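Local coordinates for protein possible thiol-disulfide isomerase (Cytophaga hutchinsonii, PDB 3HCZ) that is probably a thiol-disulfide isomerase domain of the thioredoxin superfamily, expected to make, break or exchange disulfide bonds, at residues K10-Y15 / I105-Y110; T34-W39 / Y68-E73; V114-D119 / A126-Y131. All blocks are in the same frame, centred on the assembly; numbering follows the deposited sequence. Where two conformers were deposited one is given.

In the fold
All three contacts lie within one small thioredoxin-like domain, built round a mixed five-stranded sheet. Contact 2 pairs strands 33-39 and 65-71 near the middle of the sheet. Contact 3 pairs strand 114-118 with 124-127, an outermost strand. Strands 33-39 and 114-118 are neighbours, so the two contacts belong to one continuous sheet, their centres about 11 Å apart. Contact 1 brings loop 10-15 to helix 103-107, its centre about 10 Å from that of contact 2 and 13 Å from that of contact 3. Along the chain, contact 2 is nested inside the loop closed by contact 1, and contact 3 follows. Contact 1 packs a loop and helix against the sheet.

Contact 1: residues K10-Y15 / I105-Y110; sequences KAPNLY and ITYDIY. With SO4 (sulfate ion), chain B.
Tyr107 and Pro12 meet tip to tip and carry most of this contact. The phenol OH of Tyr107 donates to the backbone O of Pro12 at 2.6 Å. The donor lies in the carbonyl plane, on a lone pair, at a C=O...O angle of 134°. Pro12 also packs on the ring: its CG sits over one face, and Pro12 CD comes to 3.7 Å from Tyr107 CZ. Ala11 adds its methyl at the ring edge, where Ala11 CB is 3.3 Å from Tyr107 OH. The hydroxyl is thus held by one short bond and hemmed in by carbon.

Leu14 reaches toward the ring from an oblique direction, with Leu14 CD2 3.7 Å from Tyr107 CE1. Thr106 slides past the proline ring. Its OG1 is beside the backbone N (chi1 -52°), which leaves CG2 anti to that N and against Pro12. Thr106 CG2 meets Pro12 CB at 3.5 Å, slightly tight, with Pro12 CG a little farther off. Thr106 OG1 makes a weak bond back to Asp102 O.

A sulfate ion, probably from the crystallisation liquor, lies beside the loop. Asn13 N donates to sulfate O1 at 3.2 Å.

The contact presses the irregular loop 10-15, which precedes strand 33-39, against the end of the weakly bonded helix 103-107. Asp108 then leaves helical geometry with positive phi. Next to the contact lies strand 33-39: Leu14 and Tyr107 both rest on Leu36, and the Tyr107 ring meets that of Phe38 with the planes about 50° apart.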
loop_
_atom_site.group_PDB
_atom_site.type_symbol
_atom_site.label_atom_id
_atom_site.label_comp_id
_atom_site.label_asym_id
_atom_site.label_seq_id
_atom_site.Cartn_x
_atom_site.Cartn_y
_atom_site.Cartn_z
ATOM N N LYS A 10 14.755 2.123 3.916
ATOM C CA LYS A 10 13.527 2.952 3.851
ATOM C C LYS A 10 12.932 2.799 2.448
ATOM O O LYS A 10 13.674 2.833 1.447
ATOM C CB LYS A 10 13.833 4.419 4.219
ATOM C CG LYS A 10 12.617 5.202 4.737
ATOM C CD LYS A 10 13.037 6.520 5.439
ATOM C CE LYS A 10 11.869 7.512 5.655
ATOM N NZ LYS A 10 12.330 8.817 6.344
ATOM N N ALA A 11 11.619 2.559 2.365
ATOM C CA ALA A 11 10.944 2.437 1.073
ATOM C C ALA A 11 11.092 3.794 0.376
ATOM O O ALA A 11 11.091 4.829 1.060
ATOM C CB ALA A 11 9.461 2.098 1.255
ATOM N N PRO A 12 11.252 3.807 -0.968
ATOM C CA PRO A 12 11.294 5.112 -1.656
ATOM C C PRO A 12 10.050 5.958 -1.358
ATOM O O PRO A 12 8.926 5.422 -1.341
ATOM C CB PRO A 12 11.287 4.726 -3.137
ATOM C CG PRO A 12 11.984 3.353 -3.170
ATOM C CD PRO A 12 11.597 2.682 -1.869
ATOM N N ASN A 13 10.228 7.262 -1.165
ATOM C CA ASN A 13 9.066 8.131 -0.873
ATOM C C ASN A 13 8.181 8.163 -2.132
ATOM O O ASN A 13 8.645 7.921 -3.248
ATOM C CB ASN A 13 9.523 9.553 -0.463
ATOM C CG ASN A 13 8.438 10.365 0.269
ATOM O OD1 ASN A 13 7.297 9.913 0.497
ATOM N ND2 ASN A 13 8.800 11.590 0.644
ATOM N N LEU A 14 6.895 8.427 -1.928
ATOM C CA LEU A 14 5.907 8.552 -3.025
ATOM C C LEU A 14 5.201 9.893 -2.838
ATOM O O LEU A 14 4.722 10.207 -1.748
ATOM C CB LEU A 14 4.882 7.413 -2.957
ATOM C CG LEU A 14 5.514 6.048 -3.289
ATOM C CD1 LEU A 14 4.566 4.920 -2.853
ATOM C CD2 LEU A 14 5.683 5.972 -4.778
ATOM N N TYR A 15 5.140 10.676 -3.907
ATOM C CA TYR A 15 4.556 12.021 -3.843
ATOM C C TYR A 15 3.201 11.981 -4.532
ATOM O O TYR A 15 2.924 12.759 -5.460
ATOM C CB TYR A 15 5.516 13.034 -4.507
ATOM C CG TYR A 15 6.872 13.126 -3.853
ATOM C CD1 TYR A 15 7.112 14.050 -2.833
ATOM C CD2 TYR A 15 7.927 12.306 -4.254
ATOM C CE1 TYR A 15 8.366 14.152 -2.206
ATOM C CE2 TYR A 15 9.186 12.379 -3.617
ATOM C CZ TYR A 15 9.399 13.317 -2.621
ATOM O OH TYR A 15 10.633 13.428 -2.027
ATOM N N ILE A 105 10.651 1.851 -12.658
ATOM C CA ILE A 105 12.008 2.129 -12.171
ATOM C C ILE A 105 12.051 2.066 -10.638
ATOM O O ILE A 105 12.843 1.325 -10.067
ATOM C CB ILE A 105 12.611 3.481 -12.678
ATOM C CG1 ILE A 105 12.821 3.442 -14.197
ATOM C CG2 ILE A 105 13.917 3.880 -11.858
ATOM C CD1 ILE A 105 13.328 4.758 -14.808
ATOM N N THR A 106 11.193 2.834 -9.975
ATOM C CA THR A 106 11.309 2.990 -8.530
ATOM C C THR A 106 10.886 1.746 -7.705
ATOM O O THR A 106 11.547 1.399 -6.722
ATOM C CB THR A 106 10.610 4.302 -8.067
ATOM O OG1 THR A 106 11.113 5.398 -8.858
ATOM C CG2 THR A 106 10.913 4.593 -6.613
ATOM N N TYR A 107 9.806 1.080 -8.093
ATOM C CA TYR A 107 9.217 0.000 -7.279
ATOM C C TYR A 107 9.129 -1.347 -7.980
ATOM O O TYR A 107 8.658 -2.330 -7.383
ATOM C CB TYR A 107 7.832 0.420 -6.717
ATOM C CG TYR A 107 7.900 1.109 -5.370
ATOM C CD1 TYR A 107 7.901 2.518 -5.274
ATOM C CD2 TYR A 107 7.988 0.352 -4.181
ATOM C CE1 TYR A 107 7.989 3.151 -4.008
ATOM C CE2 TYR A 107 8.072 0.983 -2.928
ATOM C CZ TYR A 107 8.037 2.382 -2.861
ATOM O OH TYR A 107 8.107 2.999 -1.640
ATOM N N ASP A 108 9.598 -1.413 -9.226
ATOM C CA ASP A 108 9.527 -2.652 -10.019
ATOM C C ASP A 108 8.134 -3.272 -10.097
ATOM O O ASP A 108 7.975 -4.493 -9.948
ATOM C CB ASP A 108 10.559 -3.658 -9.515
ATOM C CG ASP A 108 11.969 -3.181 -9.769
ATOM O OD1 ASP A 108 12.343 -3.091 -10.963
ATOM O OD2 ASP A 108 12.697 -2.851 -8.798
ATOM N N ILE A 109 7.129 -2.426 -10.347
ATOM C CA ILE A 109 5.746 -2.890 -10.478
ATOM C C ILE A 109 5.457 -3.391 -11.901
ATOM O O ILE A 109 5.399 -2.588 -12.841
ATOM C CB ILE A 109 4.717 -1.779 -10.089
ATOM C CG1 ILE A 109 5.043 -1.184 -8.709
ATOM C CG2 ILE A 109 3.301 -2.347 -10.110
ATOM C CD1 ILE A 109 4.938 -2.199 -7.536
ATOM N N TYR A 110 5.303 -4.707 -12.055
ATOM C CA TYR A 110 4.798 -5.298 -13.316
ATOM C C TYR A 110 3.402 -5.876 -13.108
ATOM O O TYR A 110 2.415 -5.132 -13.150
ATOM C CB TYR A 110 5.777 -6.308 -13.870
ATOM C CG TYR A 110 7.026 -5.603 -14.269
ATOM C CD1 TYR A 110 7.136 -5.017 -15.539
ATOM C CD2 TYR A 110 8.082 -5.453 -13.367
ATOM C CE1 TYR A 110 8.291 -4.339 -15.918
ATOM C CE2 TYR A 110 9.231 -4.762 -13.718
ATOM C CZ TYR A 110 9.333 -4.218 -15.002
ATOM O OH TYR A 110 10.472 -3.550 -15.367
HETATM S S SO4 B . 13.731 8.945 -1.334
HETATM O O1 SO4 B . 13.462 7.521 -1.183
HETATM O O2 SO4 B . 12.485 9.682 -1.417
HETATM O O3 SO4 B . 14.425 9.533 -0.179
HETATM O O4 SO4 B . 14.530 9.078 -2.561
#

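Contact 2: residues T34-W39 / Y68-E73; sequences TILFFW and YAANIE
Phe37 O accepts a hydrogen bond from Ala70 N at 2.7 Å, and the CA-H of Ala69 makes a weaker contact with the same oxygen. Four further backbone bonds run along the pair. Tyr68 N bonds to Ile35 O, Phe37 N to Tyr68 O, Trp39 N to Ala70 O and Ile72 N to Trp39 O. The two strands run parallel, their short axes 20° apart.

Leu36, Phe38, Tyr68 and Ala70 share one face of the sheet. Leu36 and Tyr68 lie side by side, with Leu36 CD1 3.7 Å from Tyr68 CD2. Phe38 CD1 meets the methyl of Ala70, its CB, at 3.6 Å, and Ile72 CG2 stands at the edge of the Phe38 ring. The Tyr68 hydroxyl is bonded to Arg24 O.

Strand 33-39, helix 49-60 and strand 65-71 form a beta-alpha-beta crossover. This unit belongs to the thioredoxin fold, in which the first of these strands leads to the redox motif. A CGHC sequence follows it here, consistent with that role. The helix covers the other face, where it meets Phe37 and Trp39.

Trp39 CG lies between the backbone N and carbonyl carbon (chi1 72°), which turns the indole toward Asn71 of the neighbouring strand. The indole has Asn71 ND2 over one face, 3.5 Å above its plane and offset toward the rim, with ring and amide planes 78° apart. At the indole edge, water 1 accepts from Trp39 NE1 at 2.9 Å and donates to Ala69 O at 2.7 Å. Both polar amide atoms of Asn71 are used: OD1 accepts from Glu73 N in an Asx turn, and ND2 donates to Glu73 OE2 at 2.9 Å. Glu73 OE2 is also bonded to Ser41 OG.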
loop_
_atom_site.group_PDB
_atom_site.type_symbol
_atom_site.label_atom_id
_atom_site.label_comp_id
_atom_site.label_asym_id
_atom_site.label_seq_id
_atom_site.Cartn_x
_atom_site.Cartn_y
_atom_site.Cartn_z
ATOM N N THR A 34 2.705 0.738 7.987
ATOM C CA THR A 34 2.060 1.144 6.737
ATOM C C THR A 34 2.144 -0.006 5.750
ATOM O O THR A 34 3.242 -0.521 5.469
ATOM C CB THR A 34 2.707 2.398 6.075
ATOM O OG1 THR A 34 2.692 3.474 7.002
ATOM C CG2 THR A 34 1.942 2.813 4.737
ATOM N N ILE A 35 0.988 -0.412 5.222
ATOM C CA ILE A 35 0.930 -1.388 4.158
ATOM C C ILE A 35 0.983 -0.600 2.837
ATOM O O ILE A 35 0.070 0.181 2.540
ATOM C CB ILE A 35 -0.371 -2.237 4.245
ATOM C CG1 ILE A 35 -0.614 -2.762 5.672
ATOM C CG2 ILE A 35 -0.356 -3.379 3.213
ATOM C CD1 ILE A 35 0.570 -3.504 6.279
ATOM N N LEU A 36 2.046 -0.787 2.081
ATOM C CA LEU A 36 2.157 -0.146 0.834
ATOM C C LEU A 36 1.533 -1.099 -0.194
ATOM O O LEU A 36 2.035 -2.204 -0.406
ATOM C CB LEU A 36 3.630 0.201 0.564
ATOM C CG LEU A 36 3.965 0.788 -0.789
ATOM C CD1 LEU A 36 3.050 2.029 -1.164
ATOM C CD2 LEU A 36 5.452 1.195 -0.685
ATOM N N PHE A 37 0.450 -0.671 -0.841
ATOM C CA PHE A 37 -0.301 -1.593 -1.742
ATOM C C PHE A 37 -0.524 -1.039 -3.147
ATOM O O PHE A 37 -1.341 -0.143 -3.343
ATOM C CB PHE A 37 -1.636 -1.964 -1.055
ATOM C CG PHE A 37 -2.440 -2.977 -1.772
ATOM C CD1 PHE A 37 -2.018 -4.317 -1.849
ATOM C CD2 PHE A 37 -3.637 -2.611 -2.388
ATOM C CE1 PHE A 37 -2.817 -5.285 -2.530
ATOM C CE2 PHE A 37 -4.420 -3.562 -3.066
ATOM C CZ PHE A 37 -4.005 -4.898 -3.125
ATOM N N PHE A 38 0.161 -1.614 -4.141
ATOM C CA PHE A 38 0.051 -1.121 -5.512
ATOM C C PHE A 38 -0.976 -1.966 -6.246
ATOM O O PHE A 38 -0.899 -3.204 -6.222
ATOM C CB PHE A 38 1.396 -1.171 -6.260
ATOM C CG PHE A 38 2.489 -0.353 -5.630
ATOM C CD1 PHE A 38 2.694 0.995 -6.014
ATOM C CD2 PHE A 38 3.359 -0.933 -4.680
ATOM C CE1 PHE A 38 3.707 1.792 -5.414
ATOM C CE2 PHE A 38 4.407 -0.154 -4.083
ATOM C CZ PHE A 38 4.576 1.210 -4.438
ATOM N N TRP A 39 -1.925 -1.305 -6.904
ATOM C CA TRP A 39 -3.051 -2.007 -7.516
ATOM C C TRP A 39 -3.571 -1.225 -8.707
ATOM O O TRP A 39 -3.175 -0.065 -8.952
ATOM C CB TRP A 39 -4.169 -2.263 -6.478
ATOM C CG TRP A 39 -4.920 -1.033 -6.089
ATOM C CD1 TRP A 39 -4.487 -0.001 -5.250
ATOM C CD2 TRP A 39 -6.223 -0.671 -6.539
ATOM N NE1 TRP A 39 -5.486 0.952 -5.142
ATOM C CE2 TRP A 39 -6.546 0.566 -5.934
ATOM C CE3 TRP A 39 -7.160 -1.284 -7.395
ATOM C CZ2 TRP A 39 -7.770 1.209 -6.170
ATOM C CZ3 TRP A 39 -8.376 -0.651 -7.624
ATOM C CH2 TRP A 39 -8.671 0.579 -7.006
ATOM N N TYR A 68 -1.518 2.517 2.393
ATOM C CA TYR A 68 -1.217 3.525 1.386
ATOM C C TYR A 68 -1.548 2.789 0.105
ATOM O O TYR A 68 -0.697 2.022 -0.436
ATOM C CB TYR A 68 0.266 3.926 1.491
ATOM C CG TYR A 68 0.608 5.208 0.738
ATOM C CD1 TYR A 68 0.425 6.456 1.346
ATOM C CD2 TYR A 68 1.169 5.155 -0.531
ATOM C CE1 TYR A 68 0.750 7.644 0.667
ATOM C CE2 TYR A 68 1.521 6.348 -1.224
ATOM C CZ TYR A 68 1.296 7.572 -0.615
ATOM O OH TYR A 68 1.631 8.728 -1.314
ATOM N N ALA A 69 -2.810 2.946 -0.351
ATOM C CA ALA A 69 -3.311 2.146 -1.449
ATOM C C ALA A 69 -2.970 2.921 -2.731
ATOM O O ALA A 69 -3.675 3.875 -3.106
ATOM C CB ALA A 69 -4.818 1.861 -1.339
ATOM N N ALA A 70 -1.845 2.548 -3.326
ATOM C CA ALA A 70 -1.229 3.305 -4.446
ATOM C C ALA A 70 -1.765 2.745 -5.776
ATOM O O ALA A 70 -1.268 1.745 -6.302
ATOM C CB ALA A 70 0.300 3.187 -4.365
ATOM N N ASN A 71 -2.803 3.389 -6.303
ATOM C CA ASN A 71 -3.313 2.989 -7.576
ATOM C C ASN A 71 -2.342 3.466 -8.677
ATOM O O ASN A 71 -1.887 4.612 -8.637
ATOM C CB ASN A 71 -4.718 3.543 -7.753
ATOM C CG ASN A 71 -5.256 3.264 -9.107
ATOM O OD1 ASN A 71 -4.984 4.006 -10.063
ATOM N ND2 ASN A 71 -6.057 2.196 -9.222
ATOM N N ILE A 72 -1.982 2.566 -9.605
ATOM C CA ILE A 72 -0.944 2.857 -10.606
ATOM C C ILE A 72 -1.454 3.487 -11.905
ATOM O O ILE A 72 -0.687 3.622 -12.872
ATOM C CB ILE A 72 -0.074 1.607 -10.889
ATOM C CG1 ILE A 72 -0.909 0.471 -11.544
ATOM C CG2 ILE A 72 0.558 1.138 -9.592
ATOM C CD1 ILE A 72 -0.080 -0.549 -12.298
ATOM N N GLU A 73 -2.723 3.905 -11.957
ATOM C CA GLU A 73 -3.329 4.267 -13.259
ATOM C C GLU A 73 -3.039 5.709 -13.581
ATOM O O GLU A 73 -2.718 6.478 -12.679
ATOM C CB GLU A 73 -4.850 4.061 -13.217
ATOM C CG GLU A 73 -5.247 2.583 -13.018
ATOM C CD GLU A 73 -6.746 2.396 -12.944
ATOM O OE1 GLU A 73 -7.460 2.728 -13.935
ATOM O OE2 GLU A 73 -7.227 1.933 -11.900
HETATM O O HOH W 1 -6.069 3.656 -4.362
#

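Contact 3: residues V114-D119 / A126-Y131; sequences VLYVLD and AKRIGY. With SO4 (sulfate ion), chain D.
Val117 and Ala126 form the hydrogen-bonded antiparallel pair of this hairpin. Val117 N donates to Ala126 O at 3.0 Å, while the return bond from Ala126 N to Val117 O is weak. Tyr116 and Lys127 are the adjoining non-hydrogen-bonded pair. Beyond them Arg128 turns off with positive phi, and its N makes only a weak bond to Leu115 O. Past that point water 2 bridges the two segments, accepting from Leu115 N at 2.9 Å and donating to Ile129 O.

Strands 114-118 and 124-127, followed by helix 134-147, make the C-terminal beta-beta-alpha part of a thioredoxin fold. The helix covers the face carrying Val117 and Ala126, and Phe137 touches both.

Among side chains, the polar link is between Tyr116 and Arg128, which lie side by side and point the same way. Arg128 has two conformers, so its side-chain contacts are certain for one only. In that one the chain is extended, with NE anti to CB (chi3 176°), which brings NE to the hydroxyl. Arg128 NE donates to Tyr116 OH at 3.3 Å; the hydroxyl oxygen lies 32° out of the guanidinium plane. Ring and guanidinium planes are 79° apart. NH1 also makes a weak bond to a sulfate ion, probably from the crystallisation liquor. A phenylalanine in place of Tyr116 would probably leave Arg128 NE without this acceptor, though Val114 would still pack on the guanidinium. Lys127 NZ is bonded to Leu5 O.

The methyl Val114 CG1 sits over a guanidinium face, offset toward the rim, and comes to 3.5 Å from Arg128 CG. Apolar pairs complete the contact. Leu115 CD2 meets Ile129 CG1 at 3.9 Å. The CB atoms of Val117 and Ala126 are 3.8 Å apart, and Val117 CG2 reaches Ile129 CD1.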
loop_
_atom_site.group_PDB
_atom_site.type_symbol
_atom_site.label_atom_id
_atom_site.label_comp_id
_atom_site.label_asym_id
_atom_site.label_seq_id
_atom_site.Cartn_x
_atom_site.Cartn_y
_atom_site.Cartn_z
ATOM N N VAL A 114 0.664 -5.520 -5.676
ATOM C CA VAL A 114 1.932 -5.794 -5.013
ATOM C C VAL A 114 1.881 -5.154 -3.618
ATOM O O VAL A 114 1.485 -3.996 -3.496
ATOM C CB VAL A 114 3.121 -5.160 -5.733
ATOM C CG1 VAL A 114 4.431 -5.548 -4.983
ATOM C CG2 VAL A 114 3.212 -5.604 -7.200
ATOM N N LEU A 115 2.334 -5.874 -2.589
ATOM C CA LEU A 115 2.191 -5.402 -1.202
ATOM C C LEU A 115 3.550 -5.388 -0.455
ATOM O O LEU A 115 4.316 -6.390 -0.501
ATOM C CB LEU A 115 1.198 -6.341 -0.475
ATOM C CG LEU A 115 0.769 -6.005 0.956
ATOM C CD1 LEU A 115 -0.555 -6.666 1.212
ATOM C CD2 LEU A 115 1.825 -6.523 1.959
ATOM N N TYR A 116 3.862 -4.272 0.191
ATOM C CA TYR A 116 5.009 -4.184 1.110
ATOM C C TYR A 116 4.505 -3.842 2.483
ATOM O O TYR A 116 3.513 -3.138 2.601
ATOM C CB TYR A 116 5.987 -3.082 0.675
ATOM C CG TYR A 116 6.675 -3.389 -0.639
ATOM C CD1 TYR A 116 7.931 -4.003 -0.653
ATOM C CD2 TYR A 116 6.067 -3.075 -1.876
ATOM C CE1 TYR A 116 8.586 -4.272 -1.873
ATOM C CE2 TYR A 116 6.710 -3.375 -3.103
ATOM C CZ TYR A 116 7.968 -3.963 -3.086
ATOM O OH TYR A 116 8.651 -4.293 -4.253
ATOM N N VAL A 117 5.171 -4.311 3.538
ATOM C CA VAL A 117 4.830 -3.869 4.872
ATOM C C VAL A 117 6.002 -3.003 5.326
ATOM O O VAL A 117 7.177 -3.396 5.221
ATOM C CB VAL A 117 4.619 -5.063 5.860
ATOM C CG1 VAL A 117 4.226 -4.564 7.250
ATOM C CG2 VAL A 117 3.527 -6.030 5.286
ATOM N N LEU A 118 5.678 -1.818 5.835
ATOM C CA LEU A 118 6.706 -0.894 6.327
ATOM C C LEU A 118 6.489 -0.665 7.816
ATOM O O LEU A 118 5.344 -0.630 8.275
ATOM C CB LEU A 118 6.570 0.487 5.646
ATOM C CG LEU A 118 6.400 0.464 4.121
ATOM C CD1 LEU A 118 6.170 1.852 3.471
ATOM C CD2 LEU A 118 7.600 -0.282 3.433
ATOM N N ASP A 119 7.574 -0.424 8.534
ATOM C CA ASP A 119 7.451 -0.068 9.959
ATOM C C ASP A 119 7.080 1.423 10.191
ATOM O O ASP A 119 6.747 2.168 9.231
ATOM C CB ASP A 119 8.705 -0.509 10.761
ATOM C CG ASP A 119 9.912 0.405 10.562
ATOM O OD1 ASP A 119 9.863 1.420 9.841
ATOM O OD2 ASP A 119 10.957 0.106 11.167
ATOM N N ALA A 126 8.614 -6.372 5.200
ATOM C CA ALA A 126 8.109 -7.484 4.414
ATOM C C ALA A 126 7.962 -7.044 2.942
ATOM O O ALA A 126 7.546 -5.923 2.655
ATOM C CB ALA A 126 6.786 -8.033 4.983
ATOM N N LYS A 127 8.378 -7.905 2.013
ATOM C CA LYS A 127 8.366 -7.552 0.576
ATOM C C LYS A 127 7.471 -8.498 -0.219
ATOM O O LYS A 127 7.721 -9.686 -0.239
ATOM C CB LYS A 127 9.763 -7.716 -0.069
ATOM C CG LYS A 127 10.900 -6.913 0.552
ATOM C CD LYS A 127 12.143 -6.950 -0.402
ATOM C CE LYS A 127 13.095 -8.050 -0.018
ATOM N NZ LYS A 127 14.436 -7.938 -0.700
ATOM N N ARG A 128 6.435 -7.951 -0.861
ATOM C CA ARG A 128 5.677 -8.691 -1.869
ATOM C C ARG A 128 5.059 -9.972 -1.314
ATOM O O ARG A 128 5.104 -11.046 -1.956
ATOM C CB ARG A 128 6.552 -9.002 -3.090
ATOM C CG ARG A 128 6.940 -7.753 -3.875
ATOM C CD ARG A 128 7.589 -8.129 -5.207
ATOM N NE ARG A 128 7.892 -6.954 -6.008
ATOM C CZ ARG A 128 7.297 -6.644 -7.154
ATOM N NH1 ARG A 128 6.353 -7.405 -7.665
ATOM N NH2 ARG A 128 7.663 -5.562 -7.790
ATOM N N ILE A 129 4.496 -9.872 -0.118
ATOM C CA ILE A 129 3.828 -11.015 0.523
ATOM C C ILE A 129 2.321 -10.908 0.266
ATOM O O ILE A 129 1.825 -9.837 -0.113
ATOM C CB ILE A 129 4.160 -11.107 2.033
ATOM C CG1 ILE A 129 3.698 -9.836 2.753
ATOM C CG2 ILE A 129 5.679 -11.277 2.228
ATOM C CD1 ILE A 129 3.687 -10.015 4.275
ATOM N N GLY A 130 1.581 -11.989 0.433
ATOM C CA GLY A 130 0.144 -11.899 0.108
ATOM C C GLY A 130 -0.586 -11.366 1.316
ATOM O O GLY A 130 -0.159 -11.613 2.459
ATOM N N TYR A 131 -1.718 -10.697 1.104
ATOM C CA TYR A 131 -2.518 -10.221 2.257
ATOM C C TYR A 131 -2.863 -11.375 3.237
ATOM O O TYR A 131 -2.992 -11.158 4.440
ATOM C CB TYR A 131 -3.812 -9.508 1.783
ATOM C CG TYR A 131 -4.927 -10.502 1.476
ATOM C CD1 TYR A 131 -5.763 -10.977 2.484
ATOM C CD2 TYR A 131 -5.086 -11.016 0.196
ATOM C CE1 TYR A 131 -6.721 -11.902 2.234
ATOM C CE2 TYR A 131 -6.074 -11.945 -0.080
ATOM C CZ TYR A 131 -6.877 -12.383 0.952
ATOM O OH TYR A 131 -7.856 -13.310 0.690
HETATM S S SO4 D . 7.981 -11.651 -6.923
HETATM O O1 SO4 D . 8.815 -11.763 -5.693
HETATM O O2 SO4 D . 7.205 -12.839 -7.245
HETATM O O3 SO4 D . 7.069 -10.560 -6.623
HETATM O O4 SO4 D . 8.748 -11.350 -8.127
HETATM O O HOH W 2 2.469 -8.708 -3.026
#